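Local coordinates for protein B-agarase (Agarivorans gilvus, PDB 5Z6P) that is an agarase of glycoside hydrolase family 50 that probably hydrolyses beta-glycosidic bonds of agarose, at residues T431-W436 against Q445-F450; P499-I504 against P611-L616; G520-A525 against L589-F594; R531-C536 against D569-V574. All blocks are in the same frame, centred on the assembly; numbering follows the deposited sequence.

Contact 1. Residues T431-W436 against Q445-F450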
loop_
_atom_site.group_PDB
_atom_site.type_symbol
_atom_site.label_atom_id
_atom_site.label_comp_id
_atom_site.label_asym_id
_atom_site.label_seq_id
_atom_site.Cartn_x
_atom_site.Cartn_y
_atom_site.Cartn_z
ATOM N N THR A 431 14.789 14.210 4.912
ATOM C CA THR A 431 14.826 15.546 4.341
ATOM C C THR A 431 13.450 16.166 4.150
ATOM O O THR A 431 13.333 17.285 3.629
ATOM C CB THR A 431 15.545 15.543 2.974
ATOM O OG1 THR A 431 15.033 14.481 2.166
ATOM C CG2 THR A 431 17.060 15.352 3.176
ATOM N N CYS A 432 12.413 15.436 4.553
ATOM C CA CYS A 432 11.056 15.964 4.482
ATOM C C CYS A 432 10.083 15.255 5.388
ATOM O O CYS A 432 10.367 14.199 5.932
ATOM C CB CYS A 432 10.498 15.877 3.054
ATOM S SG CYS A 432 10.014 14.202 2.577
ATOM N N LEU A 433 8.919 15.880 5.501
ATOM C CA LEU A 433 7.697 15.273 5.967
ATOM C C LEU A 433 6.919 14.874 4.715
ATOM O O LEU A 433 6.778 15.685 3.792
ATOM C CB LEU A 433 6.891 16.256 6.824
ATOM C CG LEU A 433 7.643 16.939 7.981
ATOM C CD1 LEU A 433 6.776 17.989 8.666
ATOM C CD2 LEU A 433 8.104 15.908 8.968
ATOM N N GLY A 434 6.423 13.639 4.685
ATOM C CA GLY A 434 5.809 13.071 3.506
ATOM C C GLY A 434 4.351 13.426 3.285
ATOM O O GLY A 434 3.878 14.441 3.766
ATOM N N ASN A 435 3.641 12.585 2.543
ATOM C CA ASN A 435 2.262 12.903 2.215
ATOM C C ASN A 435 1.352 12.749 3.409
ATOM O O ASN A 435 1.623 11.946 4.297
ATOM C CB ASN A 435 1.743 12.043 1.081
ATOM C CG ASN A 435 0.599 12.708 0.354
ATOM O OD1 ASN A 435 0.476 13.931 0.390
ATOM N ND2 ASN A 435 -0.238 11.924 -0.293
ATOM N N TRP A 436 0.273 13.526 3.410
ATOM C CA TRP A 436 -0.693 13.536 4.493
ATOM C C TRP A 436 -0.028 13.948 5.804
ATOM O O TRP A 436 -0.210 13.304 6.843
ATOM C CB TRP A 436 -1.371 12.161 4.602
ATOM C CG TRP A 436 -2.119 11.779 3.318
ATOM C CD1 TRP A 436 -3.172 12.450 2.756
ATOM C CD2 TRP A 436 -1.855 10.666 2.460
ATOM N NE1 TRP A 436 -3.584 11.817 1.601
ATOM C CE2 TRP A 436 -2.790 10.716 1.396
ATOM C CE3 TRP A 436 -0.920 9.617 2.483
ATOM C CZ2 TRP A 436 -2.822 9.761 0.370
ATOM C CZ3 TRP A 436 -0.951 8.668 1.464
ATOM C CH2 TRP A 436 -1.894 8.748 0.418
ATOM N N GLN A 445 9.141 25.587 9.389
ATOM C CA GLN A 445 10.388 26.243 8.989
ATOM C C GLN A 445 11.664 25.577 9.524
ATOM O O GLN A 445 12.628 26.245 9.854
ATOM C CB GLN A 445 10.349 27.717 9.409
ATOM C CG GLN A 445 9.018 28.392 9.054
ATOM C CD GLN A 445 9.159 29.850 8.679
ATOM O OE1 GLN A 445 9.825 30.617 9.360
ATOM N NE2 GLN A 445 8.525 30.237 7.575
ATOM N N ARG A 446 11.665 24.254 9.589
ATOM C CA ARG A 446 12.855 23.511 9.958
ATOM C C ARG A 446 13.060 22.316 9.015
ATOM O O ARG A 446 14.178 21.843 8.823
ATOM C CB ARG A 446 12.761 23.034 11.407
ATOM C CG ARG A 446 12.797 24.133 12.471
ATOM C CD ARG A 446 12.471 23.549 13.864
ATOM N NE ARG A 446 13.396 22.483 14.227
ATOM C CZ ARG A 446 13.101 21.462 15.026
ATOM N NH1 ARG A 446 11.888 21.336 15.549
ATOM N NH2 ARG A 446 14.021 20.550 15.285
ATOM N N ILE A 447 11.968 21.837 8.426
ATOM C CA ILE A 447 12.023 20.692 7.524
ATOM C C ILE A 447 10.988 20.823 6.400
ATOM O O ILE A 447 9.851 21.178 6.662
ATOM C CB ILE A 447 11.802 19.365 8.305
ATOM C CG1 ILE A 447 11.946 18.161 7.377
ATOM C CG2 ILE A 447 10.452 19.372 9.044
ATOM C CD1 ILE A 447 12.180 16.844 8.102
ATOM N N PRO A 448 11.397 20.566 5.138
ATOM C CA PRO A 448 10.456 20.634 4.012
ATOM C C PRO A 448 9.324 19.614 4.154
ATOM O O PRO A 448 9.469 18.624 4.869
ATOM C CB PRO A 448 11.321 20.310 2.804
ATOM C CG PRO A 448 12.739 20.639 3.243
ATOM C CD PRO A 448 12.774 20.294 4.690
ATOM N N PHE A 449 8.207 19.863 3.486
ATOM C CA PHE A 449 7.070 18.960 3.561
ATOM C C PHE A 449 6.402 18.821 2.184
ATOM O O PHE A 449 6.637 19.632 1.299
ATOM C CB PHE A 449 6.062 19.460 4.595
ATOM C CG PHE A 449 5.418 20.761 4.218
ATOM C CD1 PHE A 449 6.015 21.966 4.535
ATOM C CD2 PHE A 449 4.215 20.780 3.534
ATOM C CE1 PHE A 449 5.427 23.163 4.166
ATOM C CE2 PHE A 449 3.641 21.965 3.160
ATOM C CZ PHE A 449 4.245 23.156 3.470
ATOM N N PHE A 450 5.587 17.786 2.021
ATOM C CA PHE A 450 4.810 17.602 0.810
ATOM C C PHE A 450 3.332 17.885 1.123
ATOM O O PHE A 450 2.835 17.483 2.157
ATOM C CB PHE A 450 5.003 16.191 0.259
ATOM C CG PHE A 450 6.348 15.966 -0.407
ATOM C CD1 PHE A 450 7.524 15.901 0.332
ATOM C CD2 PHE A 450 6.428 15.808 -1.780
ATOM C CE1 PHE A 450 8.749 15.695 -0.304
ATOM C CE2 PHE A 450 7.652 15.597 -2.422
ATOM C CZ PHE A 450 8.811 15.537 -1.684
#
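Leu433 O takes one hydrogen bond and a weaker C-H contact from 445-450. Phe450 N donates to it at 3.0 Å, nearly in line with the carbonyl bond although the N-H is bent to 138°. The C-H contact comes from Phe449 (CA to Leu433 O 3.3 Å), and the Phe450 ring is a neighbour, its CD1 edge turned to the oxygen in plane. One step back, Leu433 N returns a bond to Pro448 O at 2.9 Å, in the carbonyl plane. Leu433 and Phe449 thus form a single bridge, the chains running in the same sense although 431-436 is not itself a regular strand, consistent with a beta/alpha barrel wall. Cys432 SG swings to the Phe450 side (chi1 75°), where it stops 3.5 Å from CE1 in an oblique sulfur-aromatic contact. The other flank is aliphatic: Ile447 CG2 sits 3.9 Å from Leu433 CG, the side chains crossing at about a right angle, with Met425 of helix 413-428 touching both. Beyond the pair, the backbone of Gly434 bonds to Leu305, and that of Phe449 to Trp500 and Val502. With every touching residue buried, pairing the Leu433 amide and carbonyl probably lets this polar backbone run through the apolar interior.

Contact 2. Residues P499-I504 against P611-L616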
loop_
_atom_site.group_PDB
_atom_site.type_symbol
_atom_site.label_atom_id
_atom_site.label_comp_id
_atom_site.label_asym_id
_atom_site.label_seq_id
_atom_site.Cartn_x
_atom_site.Cartn_y
_atom_site.Cartn_z
ATOM N N PRO A 499 8.074 28.338 0.477
ATOM C CA PRO A 499 9.081 27.573 -0.262
ATOM C C PRO A 499 9.425 26.246 0.414
ATOM O O PRO A 499 10.025 25.395 -0.223
ATOM C CB PRO A 499 10.291 28.507 -0.278
ATOM C CG PRO A 499 10.095 29.348 0.926
ATOM C CD PRO A 499 8.624 29.587 1.021
ATOM N N TRP A 500 9.036 26.080 1.674
ATOM C CA TRP A 500 9.247 24.823 2.392
ATOM C C TRP A 500 8.375 23.679 1.863
ATOM O O TRP A 500 8.595 22.519 2.202
ATOM C CB TRP A 500 8.969 25.002 3.893
ATOM C CG TRP A 500 10.025 25.776 4.640
ATOM C CD1 TRP A 500 10.005 27.103 4.944
ATOM C CD2 TRP A 500 11.242 25.260 5.182
ATOM N NE1 TRP A 500 11.136 27.447 5.642
ATOM C CE2 TRP A 500 11.911 26.332 5.803
ATOM C CE3 TRP A 500 11.834 23.997 5.202
ATOM C CZ2 TRP A 500 13.147 26.176 6.441
ATOM C CZ3 TRP A 500 13.062 23.845 5.834
ATOM C CH2 TRP A 500 13.701 24.929 6.450
ATOM N N CYS A 501 7.368 24.004 1.054
ATOM C CA CYS A 501 6.551 22.966 0.432
ATOM C C CYS A 501 7.236 22.435 -0.803
ATOM O O CYS A 501 7.347 23.144 -1.786
ATOM C CB CYS A 501 5.159 23.481 0.047
ATOM S SG CYS A 501 4.160 22.187 -0.742
ATOM N N VAL A 502 7.671 21.185 -0.763
ATOM C CA VAL A 502 8.416 20.617 -1.876
ATOM C C VAL A 502 7.540 20.465 -3.113
ATOM O O VAL A 502 7.963 20.771 -4.227
ATOM C CB VAL A 502 9.018 19.241 -1.530
ATOM C CG1 VAL A 502 9.723 18.687 -2.736
ATOM C CG2 VAL A 502 9.997 19.369 -0.358
ATOM N N GLY A 503 6.315 19.993 -2.895
ATOM C CA GLY A 503 5.387 19.776 -3.982
ATOM C C GLY A 503 4.028 19.316 -3.494
ATOM O O GLY A 503 3.837 19.051 -2.319
ATOM N N ILE A 504 3.090 19.210 -4.431
ATOM C CA ILE A 504 1.704 18.907 -4.123
ATOM C C ILE A 504 1.232 17.651 -4.837
ATOM O O ILE A 504 1.279 17.580 -6.060
ATOM C CB ILE A 504 0.789 20.074 -4.527
ATOM C CG1 ILE A 504 1.317 21.390 -3.928
ATOM C CG2 ILE A 504 -0.663 19.778 -4.120
ATOM C CD1 ILE A 504 0.932 22.604 -4.715
ATOM N N PRO A 611 1.844 28.866 -9.050
ATOM C CA PRO A 611 2.619 28.661 -10.270
ATOM C C PRO A 611 4.056 28.217 -10.019
ATOM O O PRO A 611 4.705 27.777 -10.952
ATOM C CB PRO A 611 2.586 30.044 -10.941
ATOM C CG PRO A 611 2.426 30.995 -9.830
ATOM C CD PRO A 611 1.589 30.292 -8.792
ATOM N N ASN A 612 4.525 28.315 -8.783
ATOM C CA ASN A 612 5.928 28.060 -8.453
ATOM C C ASN A 612 6.179 26.690 -7.824
ATOM O O ASN A 612 7.317 26.318 -7.559
ATOM C CB ASN A 612 6.433 29.138 -7.496
ATOM C CG ASN A 612 6.416 30.511 -8.110
ATOM O OD1 ASN A 612 6.952 30.716 -9.187
ATOM N ND2 ASN A 612 5.782 31.455 -7.435
ATOM N N HIS A 613 5.107 25.959 -7.544
ATOM C CA HIS A 613 5.233 24.726 -6.784
ATOM C C HIS A 613 5.052 23.505 -7.669
ATOM O O HIS A 613 4.205 23.489 -8.559
ATOM C CB HIS A 613 4.224 24.690 -5.642
ATOM C CG HIS A 613 4.566 25.582 -4.493
ATOM N ND1 HIS A 613 4.256 26.921 -4.474
ATOM C CD2 HIS A 613 5.180 25.320 -3.313
ATOM C CE1 HIS A 613 4.667 27.451 -3.335
ATOM N NE2 HIS A 613 5.228 26.500 -2.611
ATOM N N LEU A 614 5.841 22.474 -7.390
ATOM C CA LEU A 614 5.827 21.243 -8.146
ATOM C C LEU A 614 4.508 20.494 -8.028
ATOM O O LEU A 614 3.945 20.343 -6.943
ATOM C CB LEU A 614 6.982 20.341 -7.692
ATOM C CG LEU A 614 8.388 20.900 -7.969
ATOM C CD1 LEU A 614 9.466 19.971 -7.448
ATOM C CD2 LEU A 614 8.601 21.153 -9.448
ATOM N N TYR A 615 4.015 20.045 -9.170
ATOM C CA TYR A 615 2.848 19.185 -9.215
ATOM C C TYR A 615 3.343 17.746 -9.368
ATOM O O TYR A 615 3.991 17.401 -10.360
ATOM C CB TYR A 615 1.916 19.608 -10.359
ATOM C CG TYR A 615 0.807 18.637 -10.680
ATOM C CD1 TYR A 615 0.185 17.890 -9.690
ATOM C CD2 TYR A 615 0.386 18.467 -11.989
ATOM C CE1 TYR A 615 -0.837 16.993 -10.003
ATOM C CE2 TYR A 615 -0.612 17.593 -12.309
ATOM C CZ TYR A 615 -1.225 16.849 -11.319
ATOM O OH TYR A 615 -2.221 15.982 -11.680
ATOM N N LEU A 616 3.040 16.918 -8.373
ATOM C CA LEU A 616 3.683 15.619 -8.241
ATOM C C LEU A 616 2.818 14.451 -8.670
ATOM O O LEU A 616 3.173 13.314 -8.433
ATOM C CB LEU A 616 4.136 15.411 -6.794
ATOM C CG LEU A 616 5.006 16.530 -6.222
ATOM C CD1 LEU A 616 5.186 16.306 -4.745
ATOM C CD2 LEU A 616 6.362 16.654 -6.905
HETATM O O HOH W 1 7.852 23.205 -5.483
#
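Leu616 reaches back over the backbone of Gly503 and Ile504. Its CB stands 3.7 Å from Ile504 O; CG, set beside its own backbone N by a chi1 of -53°, lies over Ile504 N; and CD1 ends 3.5 Å from Gly503 C, where the glycine presents bare main chain. Beneath that side chain the strands are tied by two bonds: Ile504 N to Leu614 O at 2.9 Å, and Leu616 N to Ile504 O, the second nearly straight at 167° but entering from above the carbonyl plane. This is the parallel pairing of strands 501-506 and 614-615, adjacent staves of what is best read as the (beta/alpha)8 barrel of the glycosidase domain, with strand 449-453 on the far side of 501-506. Further back the strands separate, and a water joins them, giving a proton to Val502 O (2.7 Å) and accepting one from Leu614 N. His613 closes this end. Its ring turns an edge to Cys501, with CD2 3.4 Å from Cys501 O, while NE2 is held by Thr498 O, which helps to fix the rotation of the imidazole, with Tyr280 packed against it edge-to-face. From the same residue, CB packs against Ile504 CD1 at 4.0 Å.

Contact 3. Residues G520-A525 against L589-F594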
loop_
_atom_site.group_PDB
_atom_site.type_symbol
_atom_site.label_atom_id
_atom_site.label_comp_id
_atom_site.label_asym_id
_atom_site.label_seq_id
_atom_site.Cartn_x
_atom_site.Cartn_y
_atom_site.Cartn_z
ATOM N N GLY A 520 -9.381 -5.474 -18.019
ATOM C CA GLY A 520 -8.869 -4.748 -16.871
ATOM C C GLY A 520 -8.106 -3.507 -17.300
ATOM O O GLY A 520 -8.390 -2.405 -16.871
ATOM N N HIS A 521 -7.135 -3.714 -18.174
ATOM C CA HIS A 521 -6.263 -2.659 -18.663
ATOM C C HIS A 521 -7.064 -1.491 -19.267
ATOM O O HIS A 521 -6.890 -0.338 -18.868
ATOM C CB HIS A 521 -5.291 -3.264 -19.689
ATOM C CG HIS A 521 -4.216 -2.333 -20.162
ATOM N ND1 HIS A 521 -3.029 -2.792 -20.688
ATOM C CD2 HIS A 521 -4.161 -0.981 -20.229
ATOM C CE1 HIS A 521 -2.280 -1.764 -21.045
ATOM N NE2 HIS A 521 -2.945 -0.655 -20.776
ATOM N N TYR A 522 -7.939 -1.805 -20.213
ATOM C CA TYR A 522 -8.687 -0.792 -20.954
ATOM C C TYR A 522 -10.153 -0.715 -20.516
ATOM O O TYR A 522 -10.990 -0.211 -21.245
ATOM C CB TYR A 522 -8.582 -1.072 -22.465
ATOM C CG TYR A 522 -7.155 -1.060 -22.956
ATOM C CD1 TYR A 522 -6.487 0.137 -23.155
ATOM C CD2 TYR A 522 -6.457 -2.243 -23.180
ATOM C CE1 TYR A 522 -5.178 0.163 -23.559
ATOM C CE2 TYR A 522 -5.132 -2.221 -23.604
ATOM C CZ TYR A 522 -4.510 -1.011 -23.785
ATOM O OH TYR A 522 -3.222 -0.949 -24.207
ATOM N N GLY A 523 -10.450 -1.202 -19.311
ATOM C CA GLY A 523 -11.786 -1.127 -18.739
ATOM C C GLY A 523 -12.498 0.223 -18.841
ATOM O O GLY A 523 -13.689 0.280 -19.126
ATOM N N ILE A 524 -11.768 1.310 -18.620
ATOM C CA ILE A 524 -12.354 2.643 -18.705
ATOM C C ILE A 524 -12.767 2.968 -20.144
ATOM O O ILE A 524 -13.805 3.567 -20.379
ATOM C CB ILE A 524 -11.375 3.732 -18.175
ATOM C CG1 ILE A 524 -11.171 3.595 -16.665
ATOM C CG2 ILE A 524 -11.889 5.120 -18.486
ATOM C CD1 ILE A 524 -9.951 4.368 -16.150
ATOM N N ALA A 525 -11.948 2.562 -21.105
ATOM C CA ALA A 525 -12.283 2.761 -22.505
ATOM C C ALA A 525 -13.518 1.940 -22.875
ATOM O O ALA A 525 -14.467 2.461 -23.450
ATOM C CB ALA A 525 -11.116 2.400 -23.389
ATOM N N LEU A 589 -5.595 4.662 -27.419
ATOM C CA LEU A 589 -5.764 6.071 -27.769
ATOM C C LEU A 589 -6.789 6.750 -26.847
ATOM O O LEU A 589 -6.572 7.845 -26.360
ATOM C CB LEU A 589 -6.221 6.219 -29.222
ATOM C CG LEU A 589 -5.287 5.772 -30.350
ATOM C CD1 LEU A 589 -6.002 5.887 -31.690
ATOM C CD2 LEU A 589 -3.999 6.592 -30.349
ATOM N N LEU A 590 -7.918 6.079 -26.650
ATOM C CA LEU A 590 -9.012 6.610 -25.846
ATOM C C LEU A 590 -8.575 6.795 -24.388
ATOM O O LEU A 590 -8.803 7.843 -23.830
ATOM C CB LEU A 590 -10.234 5.692 -25.929
ATOM C CG LEU A 590 -10.840 5.510 -27.331
ATOM C CD1 LEU A 590 -11.984 4.502 -27.329
ATOM C CD2 LEU A 590 -11.311 6.836 -27.911
ATOM N N LEU A 591 -7.936 5.779 -23.801
ATOM C CA LEU A 591 -7.496 5.844 -22.404
ATOM C C LEU A 591 -6.501 6.994 -22.201
ATOM O O LEU A 591 -6.648 7.813 -21.285
ATOM C CB LEU A 591 -6.873 4.506 -21.967
ATOM C CG LEU A 591 -6.353 4.365 -20.546
ATOM C CD1 LEU A 591 -7.447 4.608 -19.522
ATOM C CD2 LEU A 591 -5.719 2.989 -20.345
ATOM N N GLU A 592 -5.515 7.076 -23.083
ATOM C CA GLU A 592 -4.533 8.141 -22.977
ATOM C C GLU A 592 -5.168 9.516 -23.149
ATOM O O GLU A 592 -4.815 10.428 -22.420
ATOM C CB GLU A 592 -3.394 7.968 -23.996
ATOM C CG GLU A 592 -2.449 9.159 -24.006
ATOM C CD GLU A 592 -1.119 8.887 -24.673
ATOM O OE1 GLU A 592 -0.869 7.731 -25.014
ATOM O OE2 GLU A 592 -0.323 9.829 -24.848
ATOM N N ALA A 593 -6.097 9.677 -24.094
ATOM C CA ALA A 593 -6.754 10.984 -24.260
ATOM C C ALA A 593 -7.549 11.366 -22.997
ATOM O O ALA A 593 -7.515 12.496 -22.548
ATOM C CB ALA A 593 -7.686 10.995 -25.487
ATOM N N PHE A 594 -8.271 10.406 -22.448
ATOM C CA PHE A 594 -9.007 10.623 -21.206
ATOM C C PHE A 594 -8.083 11.096 -20.076
ATOM O O PHE A 594 -8.297 12.154 -19.502
ATOM C CB PHE A 594 -9.746 9.343 -20.793
ATOM C CG PHE A 594 -10.197 9.334 -19.346
ATOM C CD1 PHE A 594 -11.213 10.163 -18.916
ATOM C CD2 PHE A 594 -9.618 8.465 -18.437
ATOM C CE1 PHE A 594 -11.640 10.139 -17.592
ATOM C CE2 PHE A 594 -10.023 8.440 -17.125
ATOM C CZ PHE A 594 -11.030 9.288 -16.695
#
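Leu591 sends CG anti to its backbone N (chi1 180°), carrying its two methyls across to 520-525, and a similar torsion in Phe594 swings that ring toward Ile524. The contact is helix-on-helix packing, in the long, mostly helical excursion that the chain makes between strands 501-506 and 614-615 of the probable barrel. Helix 581-609 supplies one side. Opposite it is the junction of helices 518-521 and 523-530, where Tyr522 ends the first and takes the N-cap position of the second.

No hydrogen bond crosses; aliphatic and aromatic carbons do the work. Leu591 CD2 faces both His521 O, 3.8 Å away, and Tyr522 CD1, the leucine and tyrosine side chains crossing at about a right angle, while the same methyl also lies at the edge of the His521 ring. Leu591 CD1 meets Ile524 CD1 at 4.2 Å. A turn further along, Ile524 CG2 approaches the Phe594 ring obliquely, and on the other flank Ala525 CB touches Leu590 CB.

The polar tips of His521 and Tyr522 point elsewhere: His521 NE2 and Tyr522 OH each bond to a different carboxylate oxygen of Glu628. The two rings also lie against each other, Tyr522 CZ sitting 3.4 Å above the centre of the imidazole plane.

Contact 4. Residues R531-C536 against D569-V574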
loop_
_atom_site.group_PDB
_atom_site.type_symbol
_atom_site.label_atom_id
_atom_site.label_comp_id
_atom_site.label_asym_id
_atom_site.label_seq_id
_atom_site.Cartn_x
_atom_site.Cartn_y
_atom_site.Cartn_z
ATOM N N ARG A 531 -21.456 3.583 -22.931
ATOM C CA ARG A 531 -22.376 4.621 -22.482
ATOM C C ARG A 531 -22.857 5.558 -23.595
ATOM O O ARG A 531 -22.266 5.633 -24.678
ATOM C CB ARG A 531 -21.724 5.427 -21.366
ATOM C CG ARG A 531 -21.434 4.582 -20.124
ATOM C CD ARG A 531 -20.685 5.357 -19.081
ATOM N NE ARG A 531 -21.405 6.542 -18.628
ATOM C CZ ARG A 531 -20.872 7.443 -17.813
ATOM N NH1 ARG A 531 -19.630 7.282 -17.399
ATOM N NH2 ARG A 531 -21.561 8.504 -17.421
ATOM N N SER A 532 -23.945 6.269 -23.329
ATOM C CA SER A 532 -24.449 7.239 -24.288
ATOM C C SER A 532 -23.744 8.600 -24.151
ATOM O O SER A 532 -23.504 9.094 -23.054
ATOM C CB SER A 532 -25.959 7.398 -24.128
ATOM O OG SER A 532 -26.291 7.544 -22.763
ATOM N N ALA A 533 -23.419 9.221 -25.273
ATOM C CA ALA A 533 -22.706 10.496 -25.215
ATOM C C ALA A 533 -23.557 11.655 -24.651
ATOM O O ALA A 533 -23.004 12.665 -24.242
ATOM C CB ALA A 533 -22.152 10.863 -26.610
ATOM N N ASP A 534 -24.882 11.519 -24.587
ATOM C CA ASP A 534 -25.694 12.682 -24.194
ATOM C C ASP A 534 -25.437 13.172 -22.767
ATOM O O ASP A 534 -25.509 14.366 -22.509
ATOM C CB ASP A 534 -27.201 12.424 -24.387
ATOM C CG ASP A 534 -27.647 11.075 -23.905
ATOM O OD1 ASP A 534 -26.967 10.486 -23.052
ATOM O OD2 ASP A 534 -28.704 10.606 -24.388
ATOM N N ALA A 535 -25.094 12.272 -21.856
ATOM C CA ALA A 535 -24.751 12.680 -20.498
ATOM C C ALA A 535 -23.343 12.238 -20.094
ATOM O O ALA A 535 -23.026 12.165 -18.922
ATOM C CB ALA A 535 -25.773 12.129 -19.505
ATOM N N CYS A 536 -22.503 11.948 -21.073
ATOM C CA CYS A 536 -21.136 11.547 -20.803
ATOM C C CYS A 536 -20.168 12.314 -21.702
ATOM O O CYS A 536 -19.969 11.931 -22.842
ATOM C CB CYS A 536 -20.972 10.040 -21.009
ATOM S SG CYS A 536 -19.397 9.417 -20.570
ATOM N N ASP A 569 -24.857 6.264 -33.956
ATOM C CA ASP A 569 -25.065 4.911 -33.451
ATOM C C ASP A 569 -23.951 4.516 -32.482
ATOM O O ASP A 569 -24.195 3.878 -31.453
ATOM C CB ASP A 569 -25.158 3.912 -34.613
ATOM C CG ASP A 569 -25.863 2.608 -34.225
ATOM O OD1 ASP A 569 -26.444 2.550 -33.131
ATOM O OD2 ASP A 569 -25.847 1.645 -35.023
ATOM N N LEU A 570 -22.726 4.906 -32.806
ATOM C CA LEU A 570 -21.606 4.727 -31.889
ATOM C C LEU A 570 -21.842 5.498 -30.613
ATOM O O LEU A 570 -21.680 4.981 -29.524
ATOM C CB LEU A 570 -20.306 5.209 -32.515
ATOM C CG LEU A 570 -19.080 5.124 -31.606
ATOM C CD1 LEU A 570 -18.855 3.716 -31.168
ATOM C CD2 LEU A 570 -17.845 5.651 -32.325
ATOM N N ALA A 571 -22.180 6.766 -30.794
ATOM C CA ALA A 571 -22.357 7.698 -29.711
ATOM C C ALA A 571 -23.390 7.222 -28.681
ATOM O O ALA A 571 -23.234 7.481 -27.501
ATOM C CB ALA A 571 -22.755 9.058 -30.267
ATOM N N LYS A 572 -24.445 6.553 -29.151
ATOM C CA LYS A 572 -25.524 6.048 -28.298
ATOM C C LYS A 572 -25.047 4.951 -27.335
ATOM O O LYS A 572 -25.567 4.806 -26.234
ATOM C CB LYS A 572 -26.679 5.520 -29.168
ATOM C CG LYS A 572 -27.681 4.622 -28.451
ATOM C CD LYS A 572 -29.082 4.725 -29.069
ATOM C CE LYS A 572 -30.206 4.663 -28.017
ATOM N NZ LYS A 572 -29.849 5.219 -26.671
ATOM N N GLY A 573 -24.062 4.174 -27.764
ATOM C CA GLY A 573 -23.461 3.172 -26.899
ATOM C C GLY A 573 -23.180 1.899 -27.665
ATOM O O GLY A 573 -24.033 1.432 -28.411
ATOM N N VAL A 574 -21.979 1.352 -27.507
ATOM C CA VAL A 574 -21.667 0.042 -28.065
ATOM C C VAL A 574 -21.136 -0.899 -26.984
ATOM O O VAL A 574 -20.301 -0.523 -26.165
ATOM C CB VAL A 574 -20.643 0.119 -29.218
ATOM C CG1 VAL A 574 -21.234 0.839 -30.376
ATOM C CG2 VAL A 574 -19.372 0.824 -28.782
#
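The C-terminal end of helix 567-572 is where Ala571 receives the loop 531-536, which links helices 523-530 and 537-550. Ala533 N gives the one hydrogen bond across the contact, to Ala571 O at 2.8 Å, with an N-H angle of 146° and the donor tilted 28° from the carbonyl plane. Beside it, the alpha C-H of Ser532 faces two of the carbonyls at the helix end, its CA lying 3.4 Å from Ala571 O and 3.3 Å from Lys572 O. Ala533 CB and Ala571 CB meet at 4.1 Å, a small apolar touch next to the polar one.

Arg531 O stands only 3.5 Å from Ala571 O, an uneasy neighbour for another carbonyl oxygen. Lys539 probably offsets this: its NZ bonds to Arg531 O and Leu570 O, and weakly to Ala571 O, so one ammonium group draws loop and helix end together. The side chain of Arg531 heads the other way, with NH1 on Gln461 O and one face of the guanidinium covered by Cys536 SG, 3.7 Å above its centre. That sulfur also caps the start of the following helix.

Asp534 and Lys572 bear opposite charges at the surface, yet OD2 and NZ stay 6.0 Å apart, so any attraction is long-range. Gly573 then turns the chain out of the helix with a positive phi (140°), and its CA adds a weak C-H contact to Arg531 O. The whole is a glycine-terminated helix C-terminus whose last carbonyls are met by a loop amide and a lysine.

In the fold
Contacts 1 and 2 are one piece of sheet, their centres 11 Å apart. Phe449 O meets Val502 N at 2.8 Å and Phe449 N meets Trp500 O at 3.0 Å, so strand 449-453 lies beside 501-506, which pairs with 614-615; 431-436 adds a single bridge on the other side of 449-453, probably in a (beta/alpha)8 barrel wall. Contacts 3 and 4 belong to the helical excursion enclosed by contact 2, contact 4 nested in turn within contact 3. They do not touch: their centres lie 16 Å apart and their nearest atoms about 7 Å. Contact 3 is the nearer to the strands, about 11 Å from contact 2 at the closest atoms, against about 20 Å for contact 4.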